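Local coordinates for protein host Factor for Q beta (PDB 1KQ1) that regulates translation as a bacterial Sm-like, RNA-binding protein that assembles into a ring-shaped hexamer, at the interface of chains A and B. Sequence-based numbering; all coordinates share one arbitrary frame. Chains: chain A/B, Host Factor for Q beta.

Contacts 1 and 2 are neighbouring stretches of one seam between adjacent subunits, with the centres of their C-alpha atoms about 8 Å apart. Both join strand 60-64 of chain A to strand 51-56 of chain B, and A:Thr62 and B:Ile55 belong to both. Contact 1 holds the regular antiparallel pairing; contact 2 covers the other end of the same pairing, where the 3-10 helix 57-59 and strand 22-26 of chain B also take part. Because one subunit gives strand 60-64 and the other strand 51-56, the joining is head-to-tail, consistent with a closed hexameric ring.

Contact 1: the interface of chains A and B. Residues chain A 62-64; chain B 52-55.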
ATOM      1  N   THR A  62      -6.582   7.335  -9.306  1.00  8.66           N
ATOM      2  CA  THR A  62      -7.250   8.504  -9.860  1.00 13.81           C
ATOM      3  C   THR A  62      -8.418   8.131 -10.759  1.00 11.16           C
ATOM      4  O   THR A  62      -8.404   7.061 -11.377  1.00 10.95           O
ATOM      5  CB  THR A  62      -6.243   9.255 -10.802  1.00 12.64           C
ATOM      6  OG1 THR A  62      -5.022   9.569 -10.112  1.00 17.08           O
ATOM      7  CG2 THR A  62      -6.822  10.546 -11.315  1.00 16.94           C
ATOM      8  N   TYR A  63      -9.422   9.012 -10.813  1.00  9.47           N
ATOM      9  CA  TYR A  63     -10.508   8.876 -11.768  1.00 11.40           C
ATOM     10  C   TYR A  63     -10.273  10.070 -12.699  1.00 12.78           C
ATOM     11  O   TYR A  63     -10.230  11.245 -12.259  1.00 11.12           O
ATOM     12  CB  TYR A  63     -11.890   9.060 -11.129  1.00  9.72           C
ATOM     13  CG  TYR A  63     -12.217   8.082 -10.061  1.00 10.39           C
ATOM     14  CD1 TYR A  63     -12.862   6.880 -10.328  1.00  9.82           C
ATOM     15  CD2 TYR A  63     -11.943   8.401  -8.738  1.00 10.69           C
ATOM     16  CE1 TYR A  63     -13.245   6.018  -9.315  1.00 11.71           C
ATOM     17  CE2 TYR A  63     -12.314   7.540  -7.691  1.00 11.21           C
ATOM     18  CZ  TYR A  63     -12.977   6.340  -7.984  1.00  9.77           C
ATOM     19  OH  TYR A  63     -13.354   5.477  -6.961  1.00 10.71           O
ATOM     20  N   THR A  64     -10.093   9.792 -13.977  1.00 13.46           N
ATOM     21  CA  THR A  64      -9.909  10.862 -14.930  1.00 18.67           C
ATOM     22  C   THR A  64     -11.209  10.960 -15.686  1.00 14.89           C
ATOM     23  O   THR A  64     -11.769   9.951 -16.151  1.00 14.00           O
ATOM     24  CB  THR A  64      -8.766  10.597 -15.905  1.00 24.06           C
ATOM     25  OG1 THR A  64      -7.522  10.567 -15.180  1.00 29.42           O
ATOM     26  CG2 THR A  64      -8.715  11.697 -16.944  1.00 29.07           C
TER
ATOM     27  N   GLN B  52     -10.318  16.957 -15.677  1.00 16.99           N
ATOM     28  CA  GLN B  52     -10.521  16.858 -14.232  1.00 18.85           C
ATOM     29  C   GLN B  52      -9.954  15.495 -13.769  1.00 19.40           C
ATOM     30  O   GLN B  52     -10.144  14.474 -14.439  1.00 21.35           O
ATOM     31  CB  GLN B  52     -12.010  16.860 -13.891  1.00 22.58           C
ATOM     32  CG  GLN B  52     -12.718  18.191 -14.140  1.00 36.47           C
ATOM     33  CD  GLN B  52     -14.169  18.155 -13.665  1.00 40.34           C
ATOM     34  OE1 GLN B  52     -15.022  17.499 -14.276  1.00 52.54           O
ATOM     35  NE2 GLN B  52     -14.447  18.839 -12.557  1.00 47.66           N
ATOM     36  N   HIS B  53      -9.264  15.495 -12.629  1.00 16.23           N
ATOM     37  CA  HIS B  53      -8.740  14.256 -12.055  1.00 14.60           C
ATOM     38  C   HIS B  53      -9.139  14.197 -10.583  1.00 15.71           C
ATOM     39  O   HIS B  53      -8.848  15.127  -9.838  1.00 19.85           O
ATOM     40  CB  HIS B  53      -7.226  14.198 -12.126  1.00 15.75           C
ATOM     41  CG  HIS B  53      -6.682  14.351 -13.511  1.00 17.70           C
ATOM     42  ND1 HIS B  53      -6.569  15.582 -14.122  1.00 17.58           N
ATOM     43  CD2 HIS B  53      -6.284  13.432 -14.427  1.00 22.27           C
ATOM     44  CE1 HIS B  53      -6.133  15.414 -15.359  1.00 16.55           C
ATOM     45  NE2 HIS B  53      -5.955  14.122 -15.571  1.00 19.85           N
ATOM     46  N   LEU B  54      -9.823  13.136 -10.166  1.00 10.21           N
ATOM     47  CA  LEU B  54     -10.167  13.009  -8.764  1.00 11.12           C
ATOM     48  C   LEU B  54      -9.131  11.995  -8.234  1.00  7.68           C
ATOM     49  O   LEU B  54      -9.134  10.837  -8.659  1.00  9.88           O
ATOM     50  CB  LEU B  54     -11.566  12.463  -8.627  1.00 14.18           C
ATOM     51  CG  LEU B  54     -11.992  12.319  -7.171  1.00 19.93           C
ATOM     52  CD1 LEU B  54     -11.998  13.700  -6.510  1.00 20.83           C
ATOM     53  CD2 LEU B  54     -13.409  11.682  -7.133  1.00 28.11           C
ATOM     54  N   ILE B  55      -8.261  12.483  -7.344  1.00  7.64           N
ATOM     55  CA  ILE B  55      -7.123  11.693  -6.854  1.00  7.22           C
ATOM     56  C   ILE B  55      -7.277  11.336  -5.393  1.00  9.64           C
ATOM     57  O   ILE B  55      -7.608  12.190  -4.574  1.00  9.39           O
ATOM     58  CB  ILE B  55      -5.810  12.511  -7.007  1.00  7.89           C
ATOM     59  CG1 ILE B  55      -5.554  12.907  -8.472  1.00 11.65           C
ATOM     60  CG2 ILE B  55      -4.619  11.650  -6.544  1.00  9.40           C
ATOM     61  CD1 ILE B  55      -4.481  13.942  -8.651  1.00 13.66           C
TER
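A:Tyr63 in strand 60-64 and B:Leu54 in strand 51-56 pair antiparallel through two backbone hydrogen bonds, A:Tyr63 N to B:Leu54 O at 2.8 Å and B:Leu54 N to A:Tyr63 O at 2.9 Å. The pairing continues on either side, A:Thr62 lying opposite B:Ile55 and A:Thr64 opposite B:His53. On one face of the sheet so formed, A:Tyr63 and B:Leu54 run side by side and point the same way. The isobutyl group of B:Leu54 stands with CG anti to the backbone N (chi1 -179°), and its CD2 methyl comes 3.9 Å from ring carbon CD2 of A:Tyr63. The tyrosine therefore touches its partner with the ring carbon next to its root rather than with the phenol end, and that same carbon lies close to the B:Leu54 carbonyl whose oxygen takes the A:Tyr63 N-H. The opposite face carries both threonines, B:His53 and B:Ile55. Here the imidazole of B:His53 lies alongside A:Thr64, turned (chi2 79°) to bring its CD2 and NE2 side to the threonine; CD2 is 3.2 Å from the hydroxyl OG1, and the CG2 methyl of A:Thr64 lies 3.9 Å from the same carbon. A:Thr62 spans two partners. Its CG2 methyl meets the B:His53 CB at 3.8 Å, the two side chains crossing obliquely, and also reaches CG1 of B:Ile55, beside which the threonine lies in parallel. The hydroxyl OG1 of A:Thr62 is turned along the B:Ile55 side chain, 3.8 Å from CG1. The main-chain bonds set the register, and the threonines with B:His53 and B:Ile55 on one face, A:Tyr63 with B:Leu54 on the other, pack across the seam. By this edge-to-edge strand pairing the beta-sheet of one Sm-fold subunit continues into that of the next, joining the hexamer into a ring.

Contact 2: the interface of chains A and B. Residues chain A 27, 60-62; chain B 26, 55-56, 59.
A:Ser61 packs against B:Ala59, B:Tyr56 and B:Phe26, a cluster in which B:Tyr56 and B:Ala59 are the first and last residues of the Tyr-Lys-His-Ala signature in the Sm2 motif of Hfq. The serine lies at the centre of the tight part and has 56 Å² of its surface hidden by chain B. Its carbonyl oxygen O accepts a hydrogen bond from the backbone N of B:Tyr56 at 3.0 Å, the donor coming in nearly along the C=O axis (162° at O). On another side of the serine the CB methyl of B:Ala59 is pressed against the backbone, 3.5 Å from A:Ser61 CA, a close fit for the small alanine ending the 3-10 helix 57-59. With OG anti to the backbone N (chi1 169°), the A:Ser61 hydroxyl is directed towards B:Phe26 and the neighbouring A:Thr62 hydroxyl, and OG is 3.2 Å from CE1 of the phenyl ring. It stands above the plane of that ring, beyond its CD1-CE1 rim, rather than over the ring centre. The hydroxyl of A:Thr62 rises on the same side of the ring, its OG1 3.4 Å from CE1 of B:Phe26, and the two side chains cross at about a right angle. A hydrogen bond of 3.0 Å between A:Ser61 OG and A:Thr62 OG1 ties the two hydroxyls together, so each has a polar partner within chain A although both lie against an aromatic group. Packing is sparser towards the flanks. A:Ile60, with a small area (7 Å²) hidden by chain B, touches B:Tyr56 mainly by its CG2 methyl, which lies in the ring plane at the edge, 3.7 Å from CE2; its carbonyl oxygen O also lies 3.4 Å from CD2 of the tyrosine. At the other margin A:Leu27, in a loop, has little surface hidden by chain B and reaches across with its CD2 methyl, 3.7 Å from the CB of B:Ala59.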
ATOM      1  N   LEU A  27      -3.048   1.897  -8.586  1.00  9.57           N
ATOM      2  CA  LEU A  27      -1.812   2.242  -7.887  1.00 10.34           C
ATOM      3  C   LEU A  27      -0.566   1.895  -8.685  1.00 11.76           C
ATOM      4  O   LEU A  27       0.440   2.603  -8.597  1.00 13.04           O
ATOM      5  CB  LEU A  27      -1.700   1.510  -6.538  1.00 16.66           C
ATOM      6  CG  LEU A  27      -2.722   1.866  -5.444  1.00 19.64           C
ATOM      7  CD1 LEU A  27      -2.287   1.220  -4.129  1.00 13.71           C
ATOM      8  CD2 LEU A  27      -2.844   3.373  -5.283  1.00 19.52           C
ATOM      9  N   ILE A  60      -7.221   2.099  -6.315  1.00  6.15           N
ATOM     10  CA  ILE A  60      -7.379   3.166  -7.258  1.00  4.77           C
ATOM     11  C   ILE A  60      -6.564   4.370  -6.881  1.00  8.62           C
ATOM     12  O   ILE A  60      -6.475   4.727  -5.668  1.00  7.36           O
ATOM     13  CB  ILE A  60      -8.880   3.610  -7.315  1.00  4.79           C
ATOM     14  CG1 ILE A  60      -9.702   2.434  -7.815  1.00  8.10           C
ATOM     15  CG2 ILE A  60      -9.074   4.871  -8.162  1.00  8.07           C
ATOM     16  CD1 ILE A  60     -11.240   2.781  -7.843  1.00  9.14           C
ATOM     17  N   SER A  61      -5.928   4.960  -7.884  1.00  7.44           N
ATOM     18  CA  SER A  61      -5.178   6.192  -7.697  1.00  7.53           C
ATOM     19  C   SER A  61      -6.003   7.407  -8.101  1.00  8.39           C
ATOM     20  O   SER A  61      -6.163   8.367  -7.345  1.00 10.19           O
ATOM     21  CB  SER A  61      -3.925   6.212  -8.587  1.00 12.91           C
ATOM     22  OG  SER A  61      -3.390   7.517  -8.564  1.00 23.05           O
ATOM     23  N   THR A  62      -6.582   7.335  -9.306  1.00  8.66           N
ATOM     24  CA  THR A  62      -7.250   8.504  -9.860  1.00 13.81           C
ATOM     25  C   THR A  62      -8.418   8.131 -10.759  1.00 11.16           C
ATOM     26  O   THR A  62      -8.404   7.061 -11.377  1.00 10.95           O
ATOM     27  CB  THR A  62      -6.243   9.255 -10.802  1.00 12.64           C
ATOM     28  OG1 THR A  62      -5.022   9.569 -10.112  1.00 17.08           O
ATOM     29  CG2 THR A  62      -6.822  10.546 -11.315  1.00 16.94           C
TER
ATOM     30  N   PHE B  26       2.724  10.386  -7.415  1.00  7.57           N
ATOM     31  CA  PHE B  26       1.967   9.223  -6.929  1.00  9.60           C
ATOM     32  C   PHE B  26       2.871   8.198  -6.296  1.00 10.06           C
ATOM     33  O   PHE B  26       4.102   8.270  -6.426  1.00 11.16           O
ATOM     34  CB  PHE B  26       1.235   8.613  -8.120  1.00 10.11           C
ATOM     35  CG  PHE B  26       0.181   9.528  -8.687  1.00 10.58           C
ATOM     36  CD1 PHE B  26      -1.116   9.527  -8.158  1.00 12.62           C
ATOM     37  CD2 PHE B  26       0.491  10.410  -9.710  1.00 16.20           C
ATOM     38  CE1 PHE B  26      -2.069  10.426  -8.668  1.00 15.12           C
ATOM     39  CE2 PHE B  26      -0.461  11.290 -10.211  1.00 16.81           C
ATOM     40  CZ  PHE B  26      -1.726  11.295  -9.686  1.00 12.98           C
ATOM     41  N   ILE B  55      -8.261  12.483  -7.344  1.00  7.64           N
ATOM     42  CA  ILE B  55      -7.123  11.693  -6.854  1.00  7.22           C
ATOM     43  C   ILE B  55      -7.277  11.336  -5.393  1.00  9.64           C
ATOM     44  O   ILE B  55      -7.608  12.190  -4.574  1.00  9.39           O
ATOM     45  CB  ILE B  55      -5.810  12.511  -7.007  1.00  7.89           C
ATOM     46  CG1 ILE B  55      -5.554  12.907  -8.472  1.00 11.65           C
ATOM     47  CG2 ILE B  55      -4.619  11.650  -6.544  1.00  9.40           C
ATOM     48  CD1 ILE B  55      -4.481  13.942  -8.651  1.00 13.66           C
ATOM     49  N   TYR B  56      -7.084  10.068  -5.053  1.00  7.72           N
ATOM     50  CA  TYR B  56      -7.132   9.673  -3.663  1.00  7.10           C
ATOM     51  C   TYR B  56      -5.831  10.040  -2.968  1.00  8.98           C
ATOM     52  O   TYR B  56      -4.763   9.717  -3.490  1.00  8.82           O
ATOM     53  CB  TYR B  56      -7.314   8.164  -3.496  1.00  7.14           C
ATOM     54  CG  TYR B  56      -8.720   7.684  -3.743  1.00  7.81           C
ATOM     55  CD1 TYR B  56      -9.757   8.014  -2.874  1.00  9.99           C
ATOM     56  CD2 TYR B  56      -8.998   6.874  -4.811  1.00  9.63           C
ATOM     57  CE1 TYR B  56     -11.066   7.535  -3.083  1.00  9.66           C
ATOM     58  CE2 TYR B  56     -10.292   6.396  -5.034  1.00 10.56           C
ATOM     59  CZ  TYR B  56     -11.315   6.738  -4.159  1.00  8.87           C
ATOM     60  OH  TYR B  56     -12.596   6.264  -4.412  1.00 11.79           O
ATOM     61  N   ALA B  59      -3.072   7.542  -2.607  1.00  6.89           N
ATOM     62  CA  ALA B  59      -2.191   7.249  -3.714  1.00  5.99           C
ATOM     63  C   ALA B  59      -1.154   8.338  -3.960  1.00  6.10           C
ATOM     64  O   ALA B  59      -0.341   8.234  -4.901  1.00  9.66           O
ATOM     65  CB  ALA B  59      -3.062   7.058  -4.992  1.00  8.35           C
TER